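PDB 4EWT: peptidase, M20/M25/M40 family from Staphylococcus aureus, which probably hydrolyses amide bonds of N-acylated amino acids or related substrates, using a pair of manganese ions. Local coordinates for residues Leu161-Val174 with Phe366-Val380. Numbering follows the deposited sequence.
With MN (manganese (II) ion), chain F.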
loop_
_atom_site.group_PDB
_atom_site.type_symbol
_atom_site.label_atom_id
_atom_site.label_comp_id
_atom_site.label_asym_id
_atom_site.label_seq_id
_atom_site.Cartn_x
_atom_site.Cartn_y
_atom_site.Cartn_z
ATOM N N LEU A 161 10.286 -45.219 6.597
ATOM C CA LEU A 161 10.671 -44.492 7.796
ATOM C C LEU A 161 11.930 -43.693 7.499
ATOM O O LEU A 161 12.813 -44.147 6.783
ATOM C CB LEU A 161 10.883 -45.455 8.979
ATOM C CG LEU A 161 11.387 -44.891 10.317
ATOM C CD1 LEU A 161 10.389 -43.935 10.946
ATOM C CD2 LEU A 161 11.712 -46.008 11.292
ATOM N N GLY A 162 11.988 -42.475 8.016
ATOM C CA GLY A 162 13.174 -41.655 7.868
ATOM C C GLY A 162 13.441 -40.897 9.142
ATOM O O GLY A 162 12.539 -40.647 9.937
ATOM N N VAL A 163 14.695 -40.521 9.325
ATOM C CA VAL A 163 15.111 -39.799 10.505
ATOM C C VAL A 163 15.931 -38.617 10.038
ATOM O O VAL A 163 16.691 -38.730 9.076
ATOM C CB VAL A 163 15.952 -40.691 11.461
ATOM C CG1 VAL A 163 16.767 -39.846 12.436
ATOM C CG2 VAL A 163 15.055 -41.636 12.226
ATOM N N HIS A 164 15.739 -37.480 10.701
ATOM C CA HIS A 164 16.603 -36.335 10.518
ATOM C C HIS A 164 17.137 -35.911 11.877
ATOM O O HIS A 164 16.367 -35.767 12.839
ATOM C CB HIS A 164 15.826 -35.179 9.873
ATOM C CG HIS A 164 16.670 -34.284 9.024
ATOM N ND1 HIS A 164 17.612 -33.432 9.553
ATOM C CD2 HIS A 164 16.719 -34.114 7.682
ATOM C CE1 HIS A 164 18.197 -32.766 8.575
ATOM N NE2 HIS A 164 17.668 -33.154 7.429
ATOM N N VAL A 165 18.454 -35.746 11.965
ATOM C CA VAL A 165 19.081 -35.097 13.119
ATOM C C VAL A 165 18.685 -33.620 13.165
ATOM O O VAL A 165 18.647 -32.941 12.127
ATOM C CB VAL A 165 20.624 -35.205 13.090
ATOM C CG1 VAL A 165 21.068 -36.658 13.304
ATOM C CG2 VAL A 165 21.208 -34.626 11.782
ATOM N N MET A 166 18.376 -33.136 14.365
ATOM C CA MET A 166 17.982 -31.753 14.559
ATOM C C MET A 166 18.938 -31.030 15.496
ATOM O O MET A 166 18.907 -31.239 16.715
ATOM C CB MET A 166 16.554 -31.679 15.089
ATOM C CG MET A 166 15.519 -32.324 14.178
ATOM S SD MET A 166 15.427 -31.577 12.542
ATOM C CE MET A 166 14.200 -30.309 12.822
ATOM N N SER A 167 19.777 -30.173 14.916
ATOM C CA SER A 167 20.791 -29.421 15.663
ATOM C C SER A 167 20.162 -28.416 16.624
ATOM O O SER A 167 20.851 -27.804 17.437
ATOM C CB SER A 167 21.715 -28.681 14.695
ATOM O OG SER A 167 21.058 -27.551 14.137
ATOM N N THR A 168 18.846 -28.276 16.522
ATOM C CA THR A 168 18.080 -27.272 17.241
ATOM C C THR A 168 17.229 -27.920 18.342
ATOM O O THR A 168 16.583 -27.235 19.129
ATOM C CB THR A 168 17.210 -26.468 16.219
ATOM O OG1 THR A 168 18.054 -25.571 15.479
ATOM C CG2 THR A 168 16.082 -25.678 16.882
ATOM N N MET A 169 17.231 -29.247 18.396
ATOM C CA MET A 169 16.461 -29.961 19.415
ATOM C C MET A 169 17.372 -30.722 20.378
ATOM O O MET A 169 18.452 -31.180 19.998
ATOM C CB MET A 169 15.446 -30.904 18.774
ATOM C CG MET A 169 14.517 -30.236 17.771
ATOM S SD MET A 169 13.273 -31.383 17.171
ATOM C CE MET A 169 11.985 -31.147 18.396
ATOM N N LYS A 170 16.905 -30.867 21.614
ATOM C CA LYS A 170 17.707 -31.397 22.716
ATOM C C LYS A 170 18.121 -32.848 22.511
ATOM O O LYS A 170 17.279 -33.724 22.306
ATOM C CB LYS A 170 16.943 -31.248 24.033
ATOM C CG LYS A 170 17.817 -31.332 25.287
ATOM C CD LYS A 170 17.354 -30.318 26.331
ATOM C CE LYS A 170 17.572 -28.883 25.834
ATOM N NZ LYS A 170 16.632 -27.908 26.454
ATOM N N THR A 171 19.432 -33.079 22.562
ATOM C CA THR A 171 20.008 -34.417 22.500
ATOM C C THR A 171 19.561 -35.229 23.713
ATOM O O THR A 171 19.368 -34.682 24.802
ATOM C CB THR A 171 21.551 -34.355 22.441
ATOM O OG1 THR A 171 21.952 -33.446 21.409
ATOM C CG2 THR A 171 22.146 -35.723 22.144
ATOM N N GLY A 172 19.377 -36.529 23.510
ATOM C CA GLY A 172 18.906 -37.416 24.560
ATOM C C GLY A 172 17.507 -37.944 24.318
ATOM O O GLY A 172 16.983 -38.713 25.127
ATOM N N LYS A 173 16.894 -37.526 23.209
ATOM C CA LYS A 173 15.574 -38.039 22.819
ATOM C C LYS A 173 15.227 -37.911 21.334
ATOM O O LYS A 173 15.896 -37.208 20.583
ATOM C CB LYS A 173 14.450 -37.454 23.689
ATOM C CG LYS A 173 14.558 -35.992 24.023
ATOM C CD LYS A 173 13.647 -35.680 25.198
ATOM C CE LYS A 173 13.926 -34.300 25.768
ATOM N NZ LYS A 173 13.427 -34.210 27.166
ATOM N N VAL A 174 14.181 -38.632 20.936
ATOM C CA VAL A 174 13.653 -38.614 19.575
ATOM C C VAL A 174 12.267 -37.984 19.560
ATOM O O VAL A 174 11.517 -38.098 20.535
ATOM C CB VAL A 174 13.592 -40.033 18.933
ATOM C CG1 VAL A 174 14.987 -40.539 18.607
ATOM C CG2 VAL A 174 12.851 -41.018 19.826
ATOM N N PHE A 366 27.091 -24.747 11.560
ATOM C CA PHE A 366 26.260 -25.914 11.882
ATOM C C PHE A 366 27.067 -27.046 12.513
ATOM O O PHE A 366 28.101 -27.453 11.973
ATOM C CB PHE A 366 25.559 -26.409 10.607
ATOM C CG PHE A 366 24.803 -27.702 10.773
ATOM C CD1 PHE A 366 23.492 -27.701 11.236
ATOM C CD2 PHE A 366 25.395 -28.918 10.439
ATOM C CE1 PHE A 366 22.784 -28.893 11.381
ATOM C CE2 PHE A 366 24.694 -30.114 10.581
ATOM C CZ PHE A 366 23.384 -30.097 11.052
ATOM N N ASN A 367 26.592 -27.540 13.655
ATOM C CA ASN A 367 27.211 -28.683 14.338
ATOM C C ASN A 367 26.202 -29.460 15.178
ATOM O O ASN A 367 25.252 -28.887 15.722
ATOM C CB ASN A 367 28.394 -28.240 15.211
ATOM C CG ASN A 367 29.409 -29.362 15.462
ATOM O OD1 ASN A 367 29.117 -30.554 15.307
ATOM N ND2 ASN A 367 30.614 -28.973 15.856
ATOM N N ILE A 368 26.426 -30.768 15.274
ATOM C CA ILE A 368 25.552 -31.662 16.020
ATOM C C ILE A 368 26.312 -32.438 17.111
ATOM O O ILE A 368 27.525 -32.640 17.006
ATOM C CB ILE A 368 24.841 -32.660 15.067
ATOM C CG1 ILE A 368 25.874 -33.446 14.242
ATOM C CG2 ILE A 368 23.847 -31.920 14.166
ATOM C CD1 ILE A 368 25.292 -34.412 13.215
ATOM N N SER A 369 25.609 -32.840 18.142
ATOM C CA SER A 369 26.123 -33.785 19.062
ATOM C C SER A 369 26.208 -35.130 18.366
ATOM O O SER A 369 25.247 -35.586 17.797
ATOM C CB SER A 369 25.198 -33.901 20.226
ATOM O OG SER A 369 25.289 -35.201 20.704
ATOM N N GLU A 370 27.375 -35.758 18.426
ATOM C CA GLU A 370 27.624 -36.988 17.674
ATOM C C GLU A 370 26.972 -38.220 18.292
ATOM O O GLU A 370 27.023 -39.313 17.709
ATOM C CB GLU A 370 29.127 -37.204 17.454
ATOM C CG GLU A 370 29.688 -36.366 16.306
ATOM C CD GLU A 370 31.166 -36.601 16.052
ATOM O OE1 GLU A 370 31.959 -36.549 17.014
ATOM O OE2 GLU A 370 31.538 -36.826 14.881
ATOM N N LYS A 371 26.346 -38.048 19.455
ATOM C CA LYS A 371 25.611 -39.148 20.067
ATOM C C LYS A 371 24.187 -39.269 19.526
ATOM O O LYS A 371 23.426 -40.137 19.958
ATOM C CB LYS A 371 25.648 -39.076 21.596
ATOM C CG LYS A 371 24.886 -37.931 22.213
ATOM C CD LYS A 371 25.278 -37.768 23.680
ATOM C CE LYS A 371 26.699 -37.242 23.832
ATOM N NZ LYS A 371 27.196 -37.385 25.236
ATOM N N SER A 372 23.841 -38.395 18.577
ATOM C CA SER A 372 22.631 -38.557 17.777
ATOM C C SER A 372 22.763 -39.753 16.837
ATOM O O SER A 372 21.753 -40.323 16.419
ATOM C CB SER A 372 22.349 -37.296 16.959
ATOM O OG SER A 372 23.420 -37.003 16.073
ATOM N N LEU A 373 24.004 -40.126 16.505
ATOM C CA LEU A 373 24.265 -41.253 15.595
ATOM C C LEU A 373 23.726 -42.566 16.155
ATOM O O LEU A 373 22.939 -43.257 15.506
ATOM C CB LEU A 373 25.764 -41.395 15.287
ATOM C CG LEU A 373 26.445 -40.365 14.378
ATOM C CD1 LEU A 373 27.950 -40.448 14.510
ATOM C CD2 LEU A 373 26.049 -40.543 12.926
ATOM N N LEU A 374 24.152 -42.891 17.372
ATOM C CA LEU A 374 23.763 -44.135 18.031
ATOM C C LEU A 374 22.256 -44.176 18.302
ATOM O O LEU A 374 21.604 -45.198 18.064
ATOM C CB LEU A 374 24.579 -44.331 19.319
ATOM C CG LEU A 374 24.311 -45.544 20.218
ATOM C CD1 LEU A 374 24.439 -46.860 19.455
ATOM C CD2 LEU A 374 25.231 -45.523 21.434
ATOM N N ILE A 375 21.718 -43.055 18.782
ATOM C CA ILE A 375 20.290 -42.933 19.076
ATOM C C ILE A 375 19.430 -43.171 17.833
ATOM O O ILE A 375 18.387 -43.815 17.916
ATOM C CB ILE A 375 19.954 -41.560 19.713
ATOM C CG1 ILE A 375 20.580 -41.452 21.107
ATOM C CG2 ILE A 375 18.439 -41.341 19.797
ATOM C CD1 ILE A 375 20.489 -40.041 21.717
ATOM N N SER A 376 19.878 -42.663 16.686
ATOM C CA SER A 376 19.178 -42.868 15.420
ATOM C C SER A 376 19.151 -44.348 15.024
ATOM O O SER A 376 18.099 -44.888 14.670
ATOM C CB SER A 376 19.818 -42.029 14.315
ATOM O OG SER A 376 19.691 -40.650 14.611
ATOM N N ALA A 377 20.308 -44.999 15.100
ATOM C CA ALA A 377 20.410 -46.421 14.781
ATOM C C ALA A 377 19.548 -47.275 15.708
ATOM O O ALA A 377 18.812 -48.145 15.242
ATOM C CB ALA A 377 21.866 -46.877 14.807
ATOM N N GLU A 378 19.629 -47.005 17.012
ATOM C CA GLU A 378 18.843 -47.737 18.014
ATOM C C GLU A 378 17.347 -47.588 17.762
ATOM O O GLU A 378 16.607 -48.574 17.794
ATOM C CB GLU A 378 19.192 -47.278 19.437
ATOM C CG GLU A 378 20.493 -47.861 19.997
ATOM C CD GLU A 378 20.910 -47.224 21.321
ATOM O OE1 GLU A 378 20.230 -46.279 21.783
ATOM O OE2 GLU A 378 21.925 -47.660 21.903
ATOM N N ALA A 379 16.919 -46.356 17.507
ATOM C CA ALA A 379 15.522 -46.049 17.216
ATOM C C ALA A 379 15.015 -46.750 15.959
ATOM O O ALA A 379 14.010 -47.454 16.003
ATOM C CB ALA A 379 15.336 -44.550 17.091
ATOM N N VAL A 380 15.719 -46.566 14.845
ATOM C CA VAL A 380 15.316 -47.161 13.573
ATOM C C VAL A 380 15.397 -48.688 13.635
ATOM O O VAL A 380 14.458 -49.382 13.231
ATOM C CB VAL A 380 16.122 -46.564 12.376
ATOM C CG1 VAL A 380 15.762 -47.236 11.069
ATOM C CG2 VAL A 380 15.862 -45.067 12.264
HETATM MN MN MN F . 18.439 -32.423 5.416
HETATM O O HOH W 1 23.639 -27.688 17.809
HETATM O O HOH W 2 17.258 -31.005 3.765
HETATM O O HOH W 3 17.188 -34.118 4.602
#
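L161 CD2 lies 4.2 Å from V380 CG1, an apolar touch that opens the run of strand 161-166 along helix 372-380, the two nearly antiparallel at 160°. At V163 the two methyls divide the work: CG2 packs on V380 CG2 at 3.5 Å, while CG1, anti to the backbone N (chi1 161°), turns to S376 OG. That hydroxyl donates to S372 O, which S376 N reaches from the opposite face of the carbonyl plane, and it is also hydrogen-bonded to T349 OG1. The CB of H164 leaves the strand away from the helix, and its ring binds manganese through NE2 at 2.3 Å, with C103 and H105 on the same ion; ND1–H goes to V165 O, nearly in the ring plane, which should fix the ring's rotation. V165 CG1 rests against S372 OG at 3.6 Å. Beyond it, S167 CB meets F366 CE1 obliquely, its OG being held by Y359 O, and a water bridges S167 O and N367 O. The T171 and K371 side chains cross at about a right angle, T171 CG2 3.5 Å from K371 CG. V174 and I375 run past each other in opposite directions, V174 CG1 touching I375 CG2 at 3.7 Å. In this metal-binding α/β domain of the M20 family, helix 372-386 thus covers strands 159-166, 344-350 and 173-176 of the mixed sheet, with helices 105-120 and 13-25 packed against it.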